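Local coordinates for heptaprenyl diphosphate synthase (HEPPP synthase) subunit 1 family protein (Staphylococcus aureus, PDB 5H9D) that pairs with a polyprenyl synthetase-type subunit to form heptaprenyl diphosphate synthase, in which it is probably the accessory rather than the chain-elongating component, at the interface of chains B and A. Numbering follows the deposited sequence. Chains: chain A, Heptaprenyl diphosphate synthase (HEPPP synthase) subunit 1 family protein; chain B, Farnesyl pyrophosphate synthetase.

Contact 1: the interface of chains B and A. Residues chain B 142, 145-146, 149; chain A 15-20, 69, 72-73, 76.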
loop_
_atom_site.group_PDB
_atom_site.type_symbol
_atom_site.label_atom_id
_atom_site.label_comp_id
_atom_site.label_asym_id
_atom_site.label_seq_id
_atom_site.Cartn_x
_atom_site.Cartn_y
_atom_site.Cartn_z
ATOM N N ARG B 142 3.286 8.526 -1.998
ATOM C CA ARG B 142 4.208 9.632 -2.216
ATOM C C ARG B 142 4.824 9.959 -0.871
ATOM O O ARG B 142 5.966 10.421 -0.798
ATOM C CB ARG B 142 3.527 10.849 -2.894
ATOM C CG ARG B 142 2.428 11.599 -2.114
ATOM C CD ARG B 142 1.568 12.380 -3.118
ATOM N NE ARG B 142 2.369 12.709 -4.301
ATOM C CZ ARG B 142 3.056 13.839 -4.453
ATOM N NH1 ARG B 142 3.028 14.757 -3.502
ATOM N NH2 ARG B 142 3.808 14.036 -5.528
ATOM N N LEU B 145 7.745 7.851 -0.199
ATOM C CA LEU B 145 8.837 8.287 -1.047
ATOM C C LEU B 145 9.582 9.487 -0.451
ATOM O O LEU B 145 10.820 9.523 -0.468
ATOM C CB LEU B 145 8.324 8.628 -2.450
ATOM C CG LEU B 145 8.173 7.473 -3.450
ATOM C CD1 LEU B 145 7.419 7.938 -4.679
ATOM C CD2 LEU B 145 9.528 6.958 -3.819
ATOM N N PHE B 146 8.848 10.468 0.070
ATOM C CA PHE B 146 9.523 11.632 0.661
ATOM C C PHE B 146 10.332 11.218 1.889
ATOM O O PHE B 146 11.349 11.824 2.195
ATOM C CB PHE B 146 8.526 12.745 1.029
ATOM C CG PHE B 146 7.837 13.344 -0.163
ATOM C CD1 PHE B 146 8.543 13.592 -1.328
ATOM C CD2 PHE B 146 6.475 13.603 -0.145
ATOM C CE1 PHE B 146 7.907 14.075 -2.451
ATOM C CE2 PHE B 146 5.828 14.094 -1.281
ATOM C CZ PHE B 146 6.550 14.325 -2.431
ATOM N N GLN B 149 13.478 9.672 0.723
ATOM C CA GLN B 149 14.180 10.811 0.159
ATOM C C GLN B 149 14.657 11.743 1.282
ATOM O O GLN B 149 15.551 12.579 1.089
ATOM C CB GLN B 149 13.221 11.520 -0.781
ATOM C CG GLN B 149 13.686 12.813 -1.350
ATOM C CD GLN B 149 12.585 13.498 -2.143
ATOM O OE1 GLN B 149 12.390 13.217 -3.323
ATOM N NE2 GLN B 149 11.846 14.387 -1.488
ATOM N N ARG A 15 1.816 13.284 -10.325
ATOM C CA ARG A 15 1.986 12.339 -9.221
ATOM C C ARG A 15 3.443 12.240 -8.727
ATOM O O ARG A 15 3.678 12.028 -7.538
ATOM C CB ARG A 15 1.441 10.950 -9.637
ATOM C CG ARG A 15 0.036 10.567 -9.070
ATOM C CD ARG A 15 -0.923 11.746 -9.057
ATOM N NE ARG A 15 -2.212 11.516 -8.398
ATOM C CZ ARG A 15 -3.161 10.741 -8.895
ATOM N NH1 ARG A 15 -2.946 10.110 -10.037
ATOM N NH2 ARG A 15 -4.351 10.653 -8.313
ATOM N N LEU A 16 4.415 12.422 -9.618
ATOM C CA LEU A 16 5.811 12.344 -9.210
ATOM C C LEU A 16 6.476 13.686 -8.915
ATOM O O LEU A 16 7.692 13.829 -9.070
ATOM C CB LEU A 16 6.642 11.621 -10.267
ATOM C CG LEU A 16 6.545 10.107 -10.340
ATOM C CD1 LEU A 16 7.607 9.597 -11.301
ATOM C CD2 LEU A 16 6.742 9.524 -8.939
ATOM N N LYS A 17 5.703 14.671 -8.486
ATOM C CA LYS A 17 6.287 15.960 -8.197
ATOM C C LYS A 17 7.463 15.867 -7.235
ATOM O O LYS A 17 8.493 15.283 -7.564
ATOM C CB LYS A 17 5.227 16.917 -7.660
ATOM C CG LYS A 17 4.496 17.679 -8.762
ATOM C CD LYS A 17 5.439 18.663 -9.455
ATOM C CE LYS A 17 4.904 19.167 -10.816
ATOM N NZ LYS A 17 5.284 18.309 -11.992
ATOM N N GLY A 18 7.291 16.435 -6.048
ATOM C CA GLY A 18 8.339 16.475 -5.039
ATOM C C GLY A 18 9.377 15.378 -4.912
ATOM O O GLY A 18 10.052 15.320 -3.883
ATOM N N VAL A 19 9.527 14.525 -5.925
ATOM C CA VAL A 19 10.493 13.428 -5.877
ATOM C C VAL A 19 11.848 13.746 -6.516
ATOM O O VAL A 19 11.934 14.079 -7.700
ATOM C CB VAL A 19 9.928 12.161 -6.545
ATOM C CG1 VAL A 19 10.937 11.028 -6.423
ATOM C CG2 VAL A 19 8.598 11.777 -5.904
ATOM N N SER A 20 12.906 13.622 -5.719
ATOM C CA SER A 20 14.266 13.894 -6.177
ATOM C C SER A 20 14.618 13.146 -7.468
ATOM O O SER A 20 14.325 13.645 -8.558
ATOM C CB SER A 20 15.275 13.559 -5.070
ATOM O OG SER A 20 15.162 12.212 -4.630
ATOM N N HIS A 69 13.948 1.395 -3.764
ATOM C CA HIS A 69 13.122 2.590 -3.777
ATOM C C HIS A 69 12.355 2.661 -5.089
ATOM O O HIS A 69 11.390 3.402 -5.216
ATOM C CB HIS A 69 14.006 3.834 -3.587
ATOM C CG HIS A 69 13.857 4.882 -4.661
ATOM N ND1 HIS A 69 12.781 5.743 -4.728
ATOM C CD2 HIS A 69 14.646 5.186 -5.721
ATOM C CE1 HIS A 69 12.909 6.526 -5.782
ATOM N NE2 HIS A 69 14.032 6.206 -6.403
ATOM N N LEU A 72 8.560 1.734 -4.754
ATOM C CA LEU A 72 7.586 2.754 -4.371
ATOM C C LEU A 72 7.013 3.446 -5.584
ATOM O O LEU A 72 5.831 3.774 -5.631
ATOM C CB LEU A 72 8.212 3.768 -3.429
ATOM C CG LEU A 72 8.771 3.046 -2.196
ATOM C CD1 LEU A 72 9.619 3.991 -1.392
ATOM C CD2 LEU A 72 7.649 2.422 -1.363
ATOM N N ILE A 73 7.870 3.662 -6.572
ATOM C CA ILE A 73 7.484 4.290 -7.819
ATOM C C ILE A 73 6.457 3.391 -8.480
ATOM O O ILE A 73 5.375 3.837 -8.852
ATOM C CB ILE A 73 8.680 4.397 -8.761
ATOM C CG1 ILE A 73 9.846 5.061 -8.041
ATOM C CG2 ILE A 73 8.307 5.192 -9.975
ATOM C CD1 ILE A 73 9.631 6.524 -7.750
ATOM N N LEU A 76 3.216 3.694 -6.764
ATOM C CA LEU A 76 2.521 4.968 -6.879
ATOM C C LEU A 76 1.714 4.915 -8.179
ATOM O O LEU A 76 0.550 5.298 -8.228
ATOM C CB LEU A 76 3.528 6.127 -6.962
ATOM C CG LEU A 76 2.924 7.502 -7.275
ATOM C CD1 LEU A 76 2.135 7.980 -6.127
ATOM C CD2 LEU A 76 4.022 8.454 -7.595
#
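The backbone of chain A leaves helix 4-15 at A:Arg15 and runs as an irregular loop through A:Gly18 to A:Ser20, alongside the C-terminal half of B helix 127-150. B:Arg142 reaches the C-terminal end of helix 4-15 with a guanidinium corner: NH2 lies 2.8 Å from the carbonyl A:Arg15 O, in a nearly straight bond (171° at the hydrogen). The oxygen is in the guanidinium plane, but the donor stands above the carbonyl plane. A long, flexible arginine suits a carbonyl at a helix end, where backbone acceptors lack their usual partners. At the other end, B:Gln149 extends with CG anti to the backbone N (chi1 173°). Its amide reads the loop with both functions: NE2 donates to A:Gly18 O at 3.1 Å, almost along the C=O axis, and OE1 accepts from the backbone A:Ser20 N at 2.5 Å. Between them the ring atom CE1 of B:Phe146 lies 3.6 Å from A:Gly18 CA; glycine has no side chain to obstruct the ring. B:Leu145 points toward helix 70-88, its CD2 meeting A:Leu72 CB at 3.5 Å and the edge of the A:His69 ring. The site clamps the loop of chain A onto its partner by polar bonds to backbone groups, with B:Leu145 adding the main apolar contact.

Contact 2: the interface of chains B and A. Residues chain B 115-116, 118-119, 122; chain A 94-95, 98-99, 102.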
loop_
_atom_site.group_PDB
_atom_site.type_symbol
_atom_site.label_atom_id
_atom_site.label_comp_id
_atom_site.label_asym_id
_atom_site.label_seq_id
_atom_site.Cartn_x
_atom_site.Cartn_y
_atom_site.Cartn_z
ATOM N N ALA B 115 -4.266 -6.299 -5.051
ATOM C CA ALA B 115 -5.341 -6.522 -6.017
ATOM C C ALA B 115 -6.593 -7.039 -5.322
ATOM O O ALA B 115 -7.715 -6.641 -5.672
ATOM C CB ALA B 115 -4.897 -7.520 -7.107
ATOM N N LEU B 116 -6.390 -7.934 -4.348
ATOM C CA LEU B 116 -7.491 -8.514 -3.588
ATOM C C LEU B 116 -8.185 -7.401 -2.809
ATOM O O LEU B 116 -9.408 -7.395 -2.668
ATOM C CB LEU B 116 -6.971 -9.566 -2.606
ATOM C CG LEU B 116 -6.446 -10.916 -3.101
ATOM C CD1 LEU B 116 -5.858 -11.715 -1.898
ATOM C CD2 LEU B 116 -7.581 -11.659 -3.836
ATOM N N LEU B 118 -8.569 -4.380 -3.694
ATOM C CA LEU B 118 -9.446 -3.676 -4.645
ATOM C C LEU B 118 -10.703 -4.486 -4.945
ATOM O O LEU B 118 -11.786 -3.927 -5.096
ATOM C CB LEU B 118 -8.725 -3.378 -5.955
ATOM C CG LEU B 118 -7.618 -2.325 -5.916
ATOM C CD1 LEU B 118 -7.566 -1.675 -7.297
ATOM C CD2 LEU B 118 -7.858 -1.261 -4.801
ATOM N N GLU B 119 -10.556 -5.801 -5.039
ATOM C CA GLU B 119 -11.700 -6.654 -5.291
ATOM C C GLU B 119 -12.671 -6.468 -4.145
ATOM O O GLU B 119 -13.871 -6.323 -4.361
ATOM C CB GLU B 119 -11.317 -8.127 -5.303
ATOM C CG GLU B 119 -10.793 -8.706 -6.579
ATOM C CD GLU B 119 -10.713 -10.236 -6.474
ATOM O OE1 GLU B 119 -10.074 -10.873 -7.353
ATOM O OE2 GLU B 119 -11.302 -10.793 -5.497
ATOM N N MET B 122 -14.963 -3.240 -3.769
ATOM C CA MET B 122 -16.082 -3.114 -4.712
ATOM C C MET B 122 -17.387 -3.548 -4.056
ATOM O O MET B 122 -18.407 -3.714 -4.735
ATOM C CB MET B 122 -15.860 -3.952 -5.983
ATOM C CG MET B 122 -16.402 -5.391 -5.905
ATOM C CE MET B 122 -17.492 -5.687 -8.448
ATOM N N GLN A 94 -14.250 -2.707 -12.481
ATOM C CA GLN A 94 -13.251 -2.827 -11.428
ATOM C C GLN A 94 -13.104 -4.258 -10.889
ATOM O O GLN A 94 -12.070 -4.597 -10.304
ATOM C CB GLN A 94 -13.555 -1.890 -10.265
ATOM C CG GLN A 94 -12.362 -1.786 -9.322
ATOM C CD GLN A 94 -12.722 -1.262 -7.952
ATOM O OE1 GLN A 94 -13.397 -1.942 -7.172
ATOM N NE2 GLN A 94 -12.274 -0.045 -7.646
ATOM N N ASN A 95 -14.142 -5.073 -11.081
ATOM C CA ASN A 95 -14.163 -6.471 -10.649
ATOM C C ASN A 95 -13.331 -7.202 -11.681
ATOM O O ASN A 95 -12.219 -7.662 -11.394
ATOM C CB ASN A 95 -15.613 -6.999 -10.644
ATOM C CG ASN A 95 -15.744 -8.474 -10.156
ATOM O OD1 ASN A 95 -16.041 -9.366 -10.952
ATOM N ND2 ASN A 95 -15.552 -8.714 -8.850
ATOM N N SER A 98 -9.684 -6.252 -11.584
ATOM C CA SER A 98 -8.850 -6.666 -10.457
ATOM C C SER A 98 -8.786 -8.171 -10.423
ATOM O O SER A 98 -7.867 -8.737 -9.841
ATOM C CB SER A 98 -9.335 -6.105 -9.109
ATOM O OG SER A 98 -10.656 -6.483 -8.791
ATOM N N LYS A 99 -9.750 -8.820 -11.070
ATOM C CA LYS A 99 -9.757 -10.282 -11.156
ATOM C C LYS A 99 -8.570 -10.661 -12.057
ATOM O O LYS A 99 -7.934 -11.710 -11.878
ATOM C CB LYS A 99 -11.081 -10.763 -11.769
ATOM C CG LYS A 99 -11.115 -12.238 -12.189
ATOM C CD LYS A 99 -11.538 -12.452 -13.694
ATOM C CE LYS A 99 -10.432 -12.112 -14.750
ATOM N NZ LYS A 99 -9.183 -12.954 -14.690
ATOM N N VAL A 102 -4.917 -9.980 -10.061
ATOM C CA VAL A 102 -4.417 -11.062 -9.206
ATOM C C VAL A 102 -3.977 -12.245 -10.058
ATOM O O VAL A 102 -2.996 -12.891 -9.744
ATOM C CB VAL A 102 -5.445 -11.543 -8.049
ATOM C CG1 VAL A 102 -6.694 -10.705 -8.024
ATOM C CG2 VAL A 102 -5.756 -13.017 -8.175
#
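This is a helix-on-helix interface between the two subunits, in which B helix 103-121 and the B:Met122 that follows it pack against A helix 91-112, extending the contact that holds the heterodimer. Two small residues, B:Ala115 and A:Ser98, let the backbones come close: the methyl B:Ala115 CB touches CG1 of the branched, apolar A:Val102 at 3.8 Å. B:Glu119 lies with CG anti to its carbonyl carbon (chi1 -85°) and stays extended, so its aliphatic stem passes A:Ser98, with CG 3.9 Å from A:Ser98 CB. Its carboxylate OE1 ends beside the A:Val102 methyl CG1 at 3.5 Å, the two side chains crossing at about a right angle. A:Ser98 turns its hydroxyl back on its own helix: OG shares its donation between A:Gln94 O (2.8 Å) and, more distantly, A:Asn95 O (3.3 Å), where it meets a lone pair. Serine therefore satisfies its polar atom internally while presenting a small surface. The extended A:Gln94 brings OE1, as modelled, 3.3 Å from the carbonyl B:Leu118 O; both are acceptors, so no bond follows. B:Met122 sits beside A:Asn95, but its side chain is incompletely modelled. Overall, the site joins the subunits by close fit and van der Waals contact rather than polar bonds.

Contact 3: the interface of chains B and A. Residues chain B 118, 121, 130-131, 133-135, 137-138; chain A 79, 82-83, 85-86, 94.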
loop_
_atom_site.group_PDB
_atom_site.type_symbol
_atom_site.label_atom_id
_atom_site.label_comp_id
_atom_site.label_asym_id
_atom_site.label_seq_id
_atom_site.Cartn_x
_atom_site.Cartn_y
_atom_site.Cartn_z
ATOM N N LEU B 118 -8.569 -4.380 -3.694
ATOM C CA LEU B 118 -9.446 -3.676 -4.645
ATOM C C LEU B 118 -10.703 -4.486 -4.945
ATOM O O LEU B 118 -11.786 -3.927 -5.096
ATOM C CB LEU B 118 -8.725 -3.378 -5.955
ATOM C CG LEU B 118 -7.618 -2.325 -5.916
ATOM C CD1 LEU B 118 -7.566 -1.675 -7.297
ATOM C CD2 LEU B 118 -7.858 -1.261 -4.801
ATOM N N LEU B 121 -13.048 -3.929 -2.026
ATOM C CA LEU B 121 -13.615 -2.600 -1.836
ATOM C C LEU B 121 -14.811 -2.384 -2.754
ATOM O O LEU B 121 -15.581 -1.448 -2.540
ATOM C CB LEU B 121 -12.575 -1.526 -2.119
ATOM C CG LEU B 121 -11.590 -1.299 -0.986
ATOM C CD1 LEU B 121 -10.435 -0.397 -1.445
ATOM C CD2 LEU B 121 -12.336 -0.686 0.167
ATOM N N HIS B 130 -14.475 5.320 -2.961
ATOM C CA HIS B 130 -13.411 4.823 -3.831
ATOM C C HIS B 130 -12.460 5.937 -4.247
ATOM O O HIS B 130 -11.243 5.741 -4.281
ATOM C CB HIS B 130 -14.009 4.150 -5.071
ATOM C CG HIS B 130 -14.616 2.812 -4.796
ATOM N ND1 HIS B 130 -13.868 1.728 -4.400
ATOM C CD2 HIS B 130 -15.899 2.392 -4.819
ATOM C CE1 HIS B 130 -14.663 0.697 -4.186
ATOM N NE2 HIS B 130 -15.903 1.075 -4.430
ATOM N N GLN B 131 -13.015 7.104 -4.564
ATOM C CA GLN B 131 -12.191 8.244 -4.954
ATOM C C GLN B 131 -11.410 8.674 -3.715
ATOM O O GLN B 131 -10.247 9.043 -3.812
ATOM C CB GLN B 131 -13.061 9.406 -5.480
ATOM C CG GLN B 131 -13.363 10.511 -4.460
ATOM C CD GLN B 131 -12.681 11.852 -4.798
ATOM O OE1 GLN B 131 -12.339 12.635 -3.897
ATOM N NE2 GLN B 131 -12.499 12.124 -6.099
ATOM N N ILE B 133 -10.640 6.684 -0.886
ATOM C CA ILE B 133 -9.629 5.691 -0.550
ATOM C C ILE B 133 -8.438 5.671 -1.520
ATOM O O ILE B 133 -7.295 5.478 -1.100
ATOM C CB ILE B 133 -10.237 4.275 -0.509
ATOM C CG1 ILE B 133 -11.374 4.233 0.518
ATOM C CG2 ILE B 133 -9.162 3.260 -0.196
ATOM C CD1 ILE B 133 -11.965 2.856 0.751
ATOM N N SER B 134 -8.705 5.872 -2.808
ATOM C CA SER B 134 -7.654 5.825 -3.813
ATOM C C SER B 134 -6.671 6.993 -3.767
ATOM O O SER B 134 -5.467 6.777 -3.832
ATOM C CB SER B 134 -8.273 5.699 -5.208
ATOM O OG SER B 134 -8.852 6.921 -5.623
ATOM N N GLU B 135 -7.172 8.223 -3.651
ATOM C CA GLU B 135 -6.298 9.407 -3.571
ATOM C C GLU B 135 -5.455 9.357 -2.280
ATOM O O GLU B 135 -4.325 9.851 -2.221
ATOM C CB GLU B 135 -7.135 10.691 -3.597
ATOM C CG GLU B 135 -6.491 11.831 -4.391
ATOM C CD GLU B 135 -6.533 11.587 -5.894
ATOM O OE1 GLU B 135 -7.642 11.332 -6.440
ATOM O OE2 GLU B 135 -5.465 11.652 -6.536
ATOM N N ILE B 137 -4.403 6.527 -0.877
ATOM C CA ILE B 137 -3.352 5.538 -1.057
ATOM C C ILE B 137 -2.227 6.170 -1.824
ATOM O O ILE B 137 -1.056 5.881 -1.571
ATOM C CB ILE B 137 -3.845 4.270 -1.789
ATOM C CG1 ILE B 137 -4.833 3.509 -0.889
ATOM C CG2 ILE B 137 -2.669 3.375 -2.136
ATOM C CD1 ILE B 137 -4.982 2.022 -1.224
ATOM N N VAL B 138 -2.582 7.054 -2.755
ATOM C CA VAL B 138 -1.573 7.766 -3.543
ATOM C C VAL B 138 -0.715 8.632 -2.607
ATOM O O VAL B 138 0.509 8.691 -2.755
ATOM C CB VAL B 138 -2.198 8.733 -4.588
ATOM C CG1 VAL B 138 -1.124 9.195 -5.562
ATOM C CG2 VAL B 138 -3.329 8.083 -5.315
ATOM N N ALA A 79 -1.183 2.910 -7.543
ATOM C CA ALA A 79 -2.229 3.590 -6.795
ATOM C C ALA A 79 -2.874 4.571 -7.769
ATOM O O ALA A 79 -4.085 4.804 -7.736
ATOM C CB ALA A 79 -1.640 4.320 -5.588
ATOM N N TYR A 82 -5.842 3.268 -9.642
ATOM C CA TYR A 82 -7.137 3.154 -8.970
ATOM C C TYR A 82 -7.903 4.477 -8.845
ATOM O O TYR A 82 -9.137 4.496 -8.900
ATOM C CB TYR A 82 -6.933 2.436 -7.612
ATOM C CG TYR A 82 -8.124 2.325 -6.655
ATOM C CD1 TYR A 82 -9.446 2.156 -7.110
ATOM C CD2 TYR A 82 -7.906 2.301 -5.276
ATOM C CE1 TYR A 82 -10.499 1.962 -6.208
ATOM C CE2 TYR A 82 -8.950 2.104 -4.374
ATOM C CZ TYR A 82 -10.234 1.934 -4.837
ATOM O OH TYR A 82 -11.215 1.717 -3.890
ATOM N N THR A 83 -7.186 5.582 -8.685
ATOM C CA THR A 83 -7.864 6.870 -8.614
ATOM C C THR A 83 -8.590 6.972 -9.942
ATOM O O THR A 83 -9.665 7.560 -10.037
ATOM C CB THR A 83 -6.869 8.017 -8.511
ATOM O OG1 THR A 83 -5.782 7.781 -9.411
ATOM C CG2 THR A 83 -6.346 8.135 -7.094
ATOM N N LEU A 85 -9.563 4.158 -11.795
ATOM C CA LEU A 85 -10.728 3.280 -11.851
ATOM C C LEU A 85 -11.837 4.068 -11.158
ATOM O O LEU A 85 -13.015 3.947 -11.495
ATOM C CB LEU A 85 -10.511 1.972 -11.082
ATOM C CG LEU A 85 -9.526 0.890 -11.533
ATOM C CD1 LEU A 85 -9.793 -0.323 -10.680
ATOM C CD2 LEU A 85 -9.668 0.535 -13.022
ATOM N N ALA A 86 -11.433 4.877 -10.179
ATOM C CA ALA A 86 -12.354 5.700 -9.398
ATOM C C ALA A 86 -13.163 6.691 -10.241
ATOM O O ALA A 86 -14.376 6.820 -10.037
ATOM C CB ALA A 86 -11.596 6.444 -8.312
ATOM N N GLN A 94 -14.250 -2.707 -12.481
ATOM C CA GLN A 94 -13.251 -2.827 -11.428
ATOM C C GLN A 94 -13.104 -4.258 -10.889
ATOM O O GLN A 94 -12.070 -4.597 -10.304
ATOM C CB GLN A 94 -13.555 -1.890 -10.265
ATOM C CG GLN A 94 -12.362 -1.786 -9.322
ATOM C CD GLN A 94 -12.722 -1.262 -7.952
ATOM O OE1 GLN A 94 -13.397 -1.942 -7.172
ATOM N NE2 GLN A 94 -12.274 -0.045 -7.646
#
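A:Tyr82 is the wedge of this contact, a phenol inserted between two helices of chain B. With CG anti to the backbone N (chi1 174°), the ring projects from A helix 70-88 and is covered on both faces. The methyl B:Leu118 CD2 lies over one face, 3.8 Å from the ring centroid and displaced toward the rim, the two side chains running past each other in opposite directions. On the opposite face sits B:Ser134 CB, 3.7 Å from the centroid. A branched leucine supplies a broad apolar lid, whereas the small serine lets helix 127-150 approach the ring closely. B:Ser134 turns its hydroxyl away from the ring, and OG donates to B:Gln131 O of its own helix at 3.1 Å. At the tip, the phenol OH meets B:His130 ND1 at 2.7 Å. This hydrogen bond is nearly straight (173° at the hydrogen) and lies in the planes of both rings, although the side chains cross at about a right angle; either partner could donate. It gives the hydroxyl, which also lies beside B:Leu121 CD1, a polar partner and should fix the position of the phenol tip. Small and branched residues continue the packing: A:Thr83 CG2 meets B:Val138 CG2 at 3.5 Å, A:Ala79 CB meets B:Ile137 CG2 at 3.7 Å, and A:Ala86 CB rests against B:Gln131 CA. In this predominantly helical heterodimer, the site lies where A helix 70-88 packs along B helix 127-150, with B helix 103-121 flanking the tyrosine.

Contact 2 and contact 3 adjoin, their C-alpha centres about 11 Å apart, and share B:Leu118 and A:Gln94; contact 1 lies about 18 Å from contact 3 and about 25 Å from contact 2. B helix 127-150 runs through contacts 1 and 3, with its earlier turns in contact 3 and its later ones in contact 1, and A helix 70-88 spans the same two in the opposite order. B helix 103-121 and A helix 91-112 join contact 2 to contact 3. The three form one elongated heterodimer interface, with loop recognition at one end and mainly helix-on-helix packing toward the other, which should restrain relative rotation of the subunits.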